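Local coordinates for 3-hydroxyisobutyrate dehydrogenase family protein (Geobacter sulfurreducens, PDB 3PDU) that probably reduces succinic semialdehyde to gamma-hydroxybutyrate with an NADP(H) cofactor, as a tetrameric member of the beta-hydroxyacid dehydrogenase family, at residues M178-M189 and N213-L224. Sequence-based numbering, arbitrary orientation.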
ATOM      1  N   MET A 178       4.048 -16.199   3.086  1.00 14.47           N
ATOM      2  CA  MET A 178       3.445 -16.441   4.407  1.00 15.94           C
ATOM      3  C   MET A 178       3.030 -15.146   5.126  1.00 20.21           C
ATOM      4  O   MET A 178       1.972 -15.086   5.768  1.00 15.30           O
ATOM      5  CB  MET A 178       4.402 -17.249   5.285  1.00 14.45           C
ATOM      6  CG  MET A 178       3.793 -17.760   6.578  1.00 19.57           C
ATOM      7  SD  MET A 178       5.006 -18.758   7.486  1.00 25.58           S
ATOM      8  CE  MET A 178       6.093 -17.474   8.089  1.00 23.78           C
ATOM      9  N   GLY A 179       3.860 -14.112   5.030  1.00 18.61           N
ATOM     10  CA  GLY A 179       3.554 -12.850   5.695  1.00 14.87           C
ATOM     11  C   GLY A 179       2.306 -12.209   5.120  1.00 17.92           C
ATOM     12  O   GLY A 179       1.460 -11.704   5.854  1.00 16.32           O
ATOM     13  N   GLN A 180       2.188 -12.229   3.795  1.00 13.44           N
ATOM     14  CA  GLN A 180       1.004 -11.684   3.148  1.00 15.67           C
ATOM     15  C   GLN A 180      -0.241 -12.525   3.448  1.00 16.82           C
ATOM     16  O   GLN A 180      -1.347 -11.985   3.576  1.00 17.62           O
ATOM     17  CB  GLN A 180       1.229 -11.542   1.646  1.00 15.45           C
ATOM     18  CG  GLN A 180       2.317 -10.512   1.299  1.00 16.85           C
ATOM     19  CD  GLN A 180       2.397 -10.228  -0.193  1.00 20.35           C
ATOM     20  OE1 GLN A 180       3.416 -10.485  -0.834  1.00 27.42           O
ATOM     21  NE2 GLN A 180       1.327  -9.694  -0.743  1.00 16.29           N
ATOM     22  N   MET A 181      -0.080 -13.845   3.564  1.00 14.26           N
ATOM     23  CA  MET A 181      -1.218 -14.686   3.960  1.00 14.42           C
ATOM     24  C   MET A 181      -1.722 -14.354   5.350  1.00 17.09           C
ATOM     25  O   MET A 181      -2.936 -14.403   5.613  1.00 17.00           O
ATOM     26  CB  MET A 181      -0.877 -16.176   3.892  1.00 17.32           C
ATOM     27  CG  MET A 181      -0.881 -16.728   2.470  1.00 20.96           C
ATOM     28  SD  MET A 181      -0.449 -18.477   2.464  1.00 25.52           S
ATOM     29  CE  MET A 181      -1.862 -19.223   3.282  1.00 21.31           C
ATOM     30  N   MET A 182      -0.797 -14.031   6.252  1.00 17.47           N
ATOM     31  CA  MET A 182      -1.187 -13.730   7.632  1.00 19.53           C
ATOM     32  C   MET A 182      -1.929 -12.396   7.701  1.00 15.19           C
ATOM     33  O   MET A 182      -2.934 -12.276   8.415  1.00 18.17           O
ATOM     34  CB  MET A 182       0.021 -13.720   8.572  1.00 15.61           C
ATOM     35  CG  MET A 182      -0.356 -13.515  10.053  1.00 15.86           C
ATOM     36  SD  MET A 182      -1.238 -14.942  10.721  1.00 19.43           S
ATOM     37  CE  MET A 182      -2.767 -14.152  11.222  1.00 17.48           C
ATOM     38  N   THR A 183      -1.455 -11.389   6.963  1.00 14.96           N
ATOM     39  CA  THR A 183      -2.176 -10.116   6.959  1.00 13.82           C
ATOM     40  C   THR A 183      -3.524 -10.255   6.241  1.00 17.87           C
ATOM     41  O   THR A 183      -4.495  -9.612   6.613  1.00 18.94           O
ATOM     42  CB  THR A 183      -1.363  -8.925   6.371  1.00 15.58           C
ATOM     43  OG1 THR A 183      -0.951  -9.215   5.022  1.00 17.35           O
ATOM     44  CG2 THR A 183      -0.158  -8.598   7.246  1.00 17.21           C
ATOM     45  N   ALA A 184      -3.583 -11.114   5.228  1.00 15.35           N
ATOM     46  CA  ALA A 184      -4.849 -11.390   4.554  1.00 17.05           C
ATOM     47  C   ALA A 184      -5.863 -11.997   5.524  1.00 18.14           C
ATOM     48  O   ALA A 184      -6.990 -11.512   5.641  1.00 19.03           O
ATOM     49  CB  ALA A 184      -4.634 -12.309   3.354  1.00 15.68           C
ATOM     50  N   LEU A 185      -5.456 -13.054   6.223  1.00 18.12           N
ATOM     51  CA  LEU A 185      -6.315 -13.676   7.232  1.00 14.50           C
ATOM     52  C   LEU A 185      -6.701 -12.685   8.326  1.00 17.60           C
ATOM     53  O   LEU A 185      -7.872 -12.607   8.719  1.00 18.43           O
ATOM     54  CB  LEU A 185      -5.649 -14.917   7.843  1.00 17.99           C
ATOM     55  CG  LEU A 185      -6.461 -15.615   8.942  1.00 20.24           C
ATOM     56  CD1 LEU A 185      -7.697 -16.262   8.336  1.00 19.89           C
ATOM     57  CD2 LEU A 185      -5.620 -16.667   9.649  1.00 22.53           C
ATOM     58  N   GLY A 186      -5.726 -11.919   8.811  1.00 14.90           N
ATOM     59  CA  GLY A 186      -5.986 -10.934   9.845  1.00 14.78           C
ATOM     60  C   GLY A 186      -6.995  -9.864   9.425  1.00 16.90           C
ATOM     61  O   GLY A 186      -7.920  -9.548  10.181  1.00 18.46           O
ATOM     62  N   GLU A 187      -6.824  -9.315   8.221  1.00 15.57           N
ATOM     63  CA  GLU A 187      -7.736  -8.304   7.712  1.00 17.79           C
ATOM     64  C   GLU A 187      -9.121  -8.914   7.512  1.00 17.87           C
ATOM     65  O   GLU A 187     -10.130  -8.275   7.767  1.00 19.06           O
ATOM     66  CB  GLU A 187      -7.210  -7.670   6.402  1.00 15.03           C
ATOM     67  CG  GLU A 187      -6.146  -6.618   6.656  1.00 15.65           C
ATOM     68  CD  GLU A 187      -5.668  -5.882   5.411  1.00 26.17           C
ATOM     69  OE1 GLU A 187      -4.709  -5.066   5.548  1.00 22.60           O
ATOM     70  OE2 GLU A 187      -6.246  -6.103   4.314  1.00 21.14           O
ATOM     71  N   GLY A 188      -9.163 -10.161   7.058  1.00 18.23           N
ATOM     72  CA  GLY A 188     -10.433 -10.829   6.839  1.00 20.01           C
ATOM     73  C   GLY A 188     -11.183 -11.006   8.144  1.00 19.79           C
ATOM     74  O   GLY A 188     -12.383 -10.724   8.248  1.00 16.57           O
ATOM     75  N   MET A 189     -10.471 -11.453   9.164  1.00 18.65           N
ATOM     76  CA  MET A 189     -11.105 -11.685  10.454  1.00 18.17           C
ATOM     77  C   MET A 189     -11.528 -10.364  11.097  1.00 23.35           C
ATOM     78  O   MET A 189     -12.593 -10.275  11.723  1.00 20.48           O
ATOM     79  CB  MET A 189     -10.173 -12.489  11.371  1.00 15.88           C
ATOM     80  CG  MET A 189     -10.743 -12.738  12.764  1.00 19.76           C
ATOM     81  SD  MET A 189     -12.087 -13.963  12.757  1.00 25.20           S
ATOM     82  CE  MET A 189     -11.167 -15.467  12.416  1.00 27.91           C
ATOM     83  N   ASN A 213      -5.971 -24.409   4.594  1.00 23.07           N
ATOM     84  CA  ASN A 213      -4.594 -24.776   4.935  1.00 19.53           C
ATOM     85  C   ASN A 213      -4.377 -24.821   6.441  1.00 24.04           C
ATOM     86  O   ASN A 213      -5.120 -24.195   7.207  1.00 18.45           O
ATOM     87  CB  ASN A 213      -3.602 -23.798   4.296  1.00 17.36           C
ATOM     88  CG  ASN A 213      -3.748 -22.397   4.825  1.00 20.69           C
ATOM     89  OD1 ASN A 213      -3.156 -22.044   5.845  1.00 20.77           O
ATOM     90  ND2 ASN A 213      -4.535 -21.580   4.135  1.00 19.23           N
ATOM     91  N   PRO A 214      -3.353 -25.563   6.878  1.00 18.68           N
ATOM     92  CA  PRO A 214      -3.099 -25.702   8.318  1.00 21.47           C
ATOM     93  C   PRO A 214      -2.777 -24.387   9.037  1.00 21.23           C
ATOM     94  O   PRO A 214      -3.154 -24.214  10.195  1.00 21.33           O
ATOM     95  CB  PRO A 214      -1.893 -26.651   8.369  1.00 21.31           C
ATOM     96  CG  PRO A 214      -2.007 -27.467   7.120  1.00 20.90           C
ATOM     97  CD  PRO A 214      -2.560 -26.514   6.079  1.00 24.18           C
ATOM     98  N   MET A 215      -2.086 -23.468   8.369  0.66 17.06           N
ATOM     99  CA  MET A 215      -1.752 -22.192   9.005  0.66 18.53           C
ATOM    100  C   MET A 215      -3.009 -21.397   9.365  0.66 19.80           C
ATOM    101  O   MET A 215      -3.100 -20.842  10.457  0.66 21.35           O
ATOM    102  CB  MET A 215      -0.813 -21.356   8.128  0.66 16.85           C
ATOM    103  CG  MET A 215      -0.521 -19.953   8.677  0.66 17.94           C
ATOM    104  SD  MET A 215       0.437 -18.975   7.497  0.66 30.29           S
ATOM    105  CE  MET A 215      -0.199 -17.318   7.762  0.66 18.27           C
ATOM    106  N   PHE A 216      -3.977 -21.344   8.454  1.00 18.14           N
ATOM    107  CA  PHE A 216      -5.245 -20.671   8.749  1.00 20.65           C
ATOM    108  C   PHE A 216      -5.960 -21.338   9.920  1.00 21.80           C
ATOM    109  O   PHE A 216      -6.520 -20.668  10.781  1.00 20.88           O
ATOM    110  CB  PHE A 216      -6.173 -20.691   7.538  1.00 23.47           C
ATOM    111  CG  PHE A 216      -5.878 -19.629   6.525  1.00 21.94           C
ATOM    112  CD1 PHE A 216      -4.752 -18.839   6.642  1.00 17.50           C
ATOM    113  CD2 PHE A 216      -6.726 -19.433   5.447  1.00 23.90           C
ATOM    114  CE1 PHE A 216      -4.465 -17.861   5.698  1.00 23.40           C
ATOM    115  CE2 PHE A 216      -6.458 -18.467   4.500  1.00 23.25           C
ATOM    116  CZ  PHE A 216      -5.320 -17.672   4.624  1.00 23.94           C
ATOM    117  N   LYS A 217      -5.953 -22.665   9.946  1.00 19.16           N
ATOM    118  CA  LYS A 217      -6.617 -23.382  11.037  1.00 18.97           C
ATOM    119  C   LYS A 217      -5.998 -23.048  12.398  1.00 25.07           C
ATOM    120  O   LYS A 217      -6.708 -22.734  13.357  1.00 25.14           O
ATOM    121  CB  LYS A 217      -6.590 -24.894  10.771  1.00 22.47           C
ATOM    122  CG  LYS A 217      -6.987 -25.742  11.966  1.00 40.00           C
ATOM    123  CD  LYS A 217      -7.269 -27.188  11.551  1.00 53.43           C
ATOM    124  CE  LYS A 217      -8.513 -27.277  10.674  1.00 63.48           C
ATOM    125  NZ  LYS A 217      -8.816 -28.673  10.249  1.00 71.40           N
ATOM    126  N   GLY A 218      -4.672 -23.102  12.475  1.00 21.76           N
ATOM    127  CA  GLY A 218      -3.967 -22.844  13.720  1.00 22.86           C
ATOM    128  C   GLY A 218      -3.943 -21.379  14.135  1.00 21.21           C
ATOM    129  O   GLY A 218      -4.254 -21.041  15.282  1.00 23.21           O
ATOM    130  N   LYS A 219      -3.575 -20.497  13.215  1.00 19.30           N
ATOM    131  CA  LYS A 219      -3.521 -19.070  13.551  1.00 15.98           C
ATOM    132  C   LYS A 219      -4.925 -18.523  13.797  1.00 21.62           C
ATOM    133  O   LYS A 219      -5.108 -17.607  14.603  1.00 19.87           O
ATOM    134  CB  LYS A 219      -2.806 -18.255  12.461  1.00 17.58           C
ATOM    135  CG  LYS A 219      -1.373 -18.723  12.138  1.00 19.44           C
ATOM    136  CD  LYS A 219      -0.496 -18.848  13.411  1.00 21.22           C
ATOM    137  CE  LYS A 219       0.964 -19.199  13.046  1.00 21.48           C
ATOM    138  NZ  LYS A 219       1.814 -19.350  14.278  1.00 17.75           N
ATOM    139  N   GLY A 220      -5.913 -19.077  13.096  1.00 21.31           N
ATOM    140  CA  GLY A 220      -7.293 -18.657  13.279  1.00 22.26           C
ATOM    141  C   GLY A 220      -7.740 -18.775  14.726  1.00 24.19           C
ATOM    142  O   GLY A 220      -8.459 -17.917  15.248  1.00 23.98           O
ATOM    143  N   GLN A 221      -7.316 -19.843  15.389  1.00 23.42           N
ATOM    144  CA  GLN A 221      -7.680 -20.030  16.787  1.00 23.75           C
ATOM    145  C   GLN A 221      -7.037 -18.979  17.692  1.00 28.71           C
ATOM    146  O   GLN A 221      -7.632 -18.579  18.689  1.00 24.77           O
ATOM    147  CB  GLN A 221      -7.345 -21.446  17.264  1.00 27.04           C
ATOM    148  CG  GLN A 221      -8.259 -22.514  16.655  1.00 36.51           C
ATOM    149  CD  GLN A 221      -9.742 -22.245  16.920  1.00 42.14           C
ATOM    150  OE1 GLN A 221     -10.151 -21.992  18.061  1.00 36.95           O
ATOM    151  NE2 GLN A 221     -10.554 -22.301  15.861  1.00 36.99           N
ATOM    152  N   MET A 222      -5.828 -18.538  17.356  1.00 23.91           N
ATOM    153  CA  MET A 222      -5.212 -17.435  18.091  1.00 24.75           C
ATOM    154  C   MET A 222      -6.041 -16.171  17.934  1.00 25.88           C
ATOM    155  O   MET A 222      -6.228 -15.408  18.888  1.00 25.53           O
ATOM    156  CB  MET A 222      -3.804 -17.148  17.574  1.00 22.38           C
ATOM    157  CG  MET A 222      -2.781 -18.180  17.928  1.00 21.84           C
ATOM    158  SD  MET A 222      -1.158 -17.627  17.371  1.00 26.04           S
ATOM    159  CE  MET A 222      -0.188 -19.095  17.705  1.00 32.81           C
ATOM    160  N   LEU A 223      -6.524 -15.933  16.719  1.00 24.98           N
ATOM    161  CA  LEU A 223      -7.306 -14.726  16.457  1.00 22.34           C
ATOM    162  C   LEU A 223      -8.592 -14.747  17.275  1.00 24.18           C
ATOM    163  O   LEU A 223      -9.034 -13.715  17.778  1.00 26.10           O
ATOM    164  CB  LEU A 223      -7.637 -14.599  14.969  1.00 21.42           C
ATOM    165  CG  LEU A 223      -6.469 -14.626  13.982  1.00 25.00           C
ATOM    166  CD1 LEU A 223      -6.926 -14.156  12.596  1.00 27.42           C
ATOM    167  CD2 LEU A 223      -5.328 -13.766  14.472  1.00 21.81           C
ATOM    168  N   LEU A 224      -9.197 -15.923  17.411  1.00 20.44           N
ATOM    169  CA  LEU A 224     -10.430 -16.033  18.183  1.00 25.90           C
ATOM    170  C   LEU A 224     -10.173 -15.854  19.678  1.00 32.28           C
ATOM    171  O   LEU A 224     -10.958 -15.212  20.381  1.00 28.90           O
ATOM    172  CB  LEU A 224     -11.122 -17.373  17.926  1.00 27.67           C
ATOM    173  CG  LEU A 224     -11.555 -17.652  16.484  1.00 27.01           C
ATOM    174  CD1 LEU A 224     -12.356 -18.947  16.403  1.00 28.54           C
ATOM    175  CD2 LEU A 224     -12.377 -16.491  15.959  1.00 30.58           C
TER
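Leu-185 sets its CD1 methyl squarely over one face of the Phe-216 ring, a CH-pi contact 4.2 Å from the centroid. On the opposite face lies Asn-213 ND2, offset toward the rim. The Met-181 side chain runs roughly perpendicular to that of Phe-216, and its CE methyl comes within 3.8 Å of Phe-216 CE1.

Asn-213 is the N-cap of helix 214-225: its OD1 accepts from Phe-216 N at 2.8 Å, the donor standing 42° out of the carbonyl plane, while its ND2 bonds back to Met-211 O. An alanine here would probably leave Phe-216 N and Met-211 O without their side-chain partners and take the amide contact from that face of the ring.

In the conformer modelled, Met-215 is extended as far as SD, with CG anti to the backbone N (chi1 175°), and turns at the last bond; SD lies 3.7 Å from Met-178 CG, and CE sits beside Met-182 CB. Further along, Leu-223 is a knob in the hole formed by Met-182, Leu-185, Gly-186 and Met-189, its CD1 being 4.0 Å from Leu-185 CG. Lys-219 lends CB and CG, beside Met-182 SD, and sends NZ to a salt bridge with Asp-277.

Segments 178-189 and 214-224 cross at -46° in the all-helical C-terminal domain, joined by apolar packing of methionines, leucines and Phe-216, while the Asn-213 amide caps its own helix.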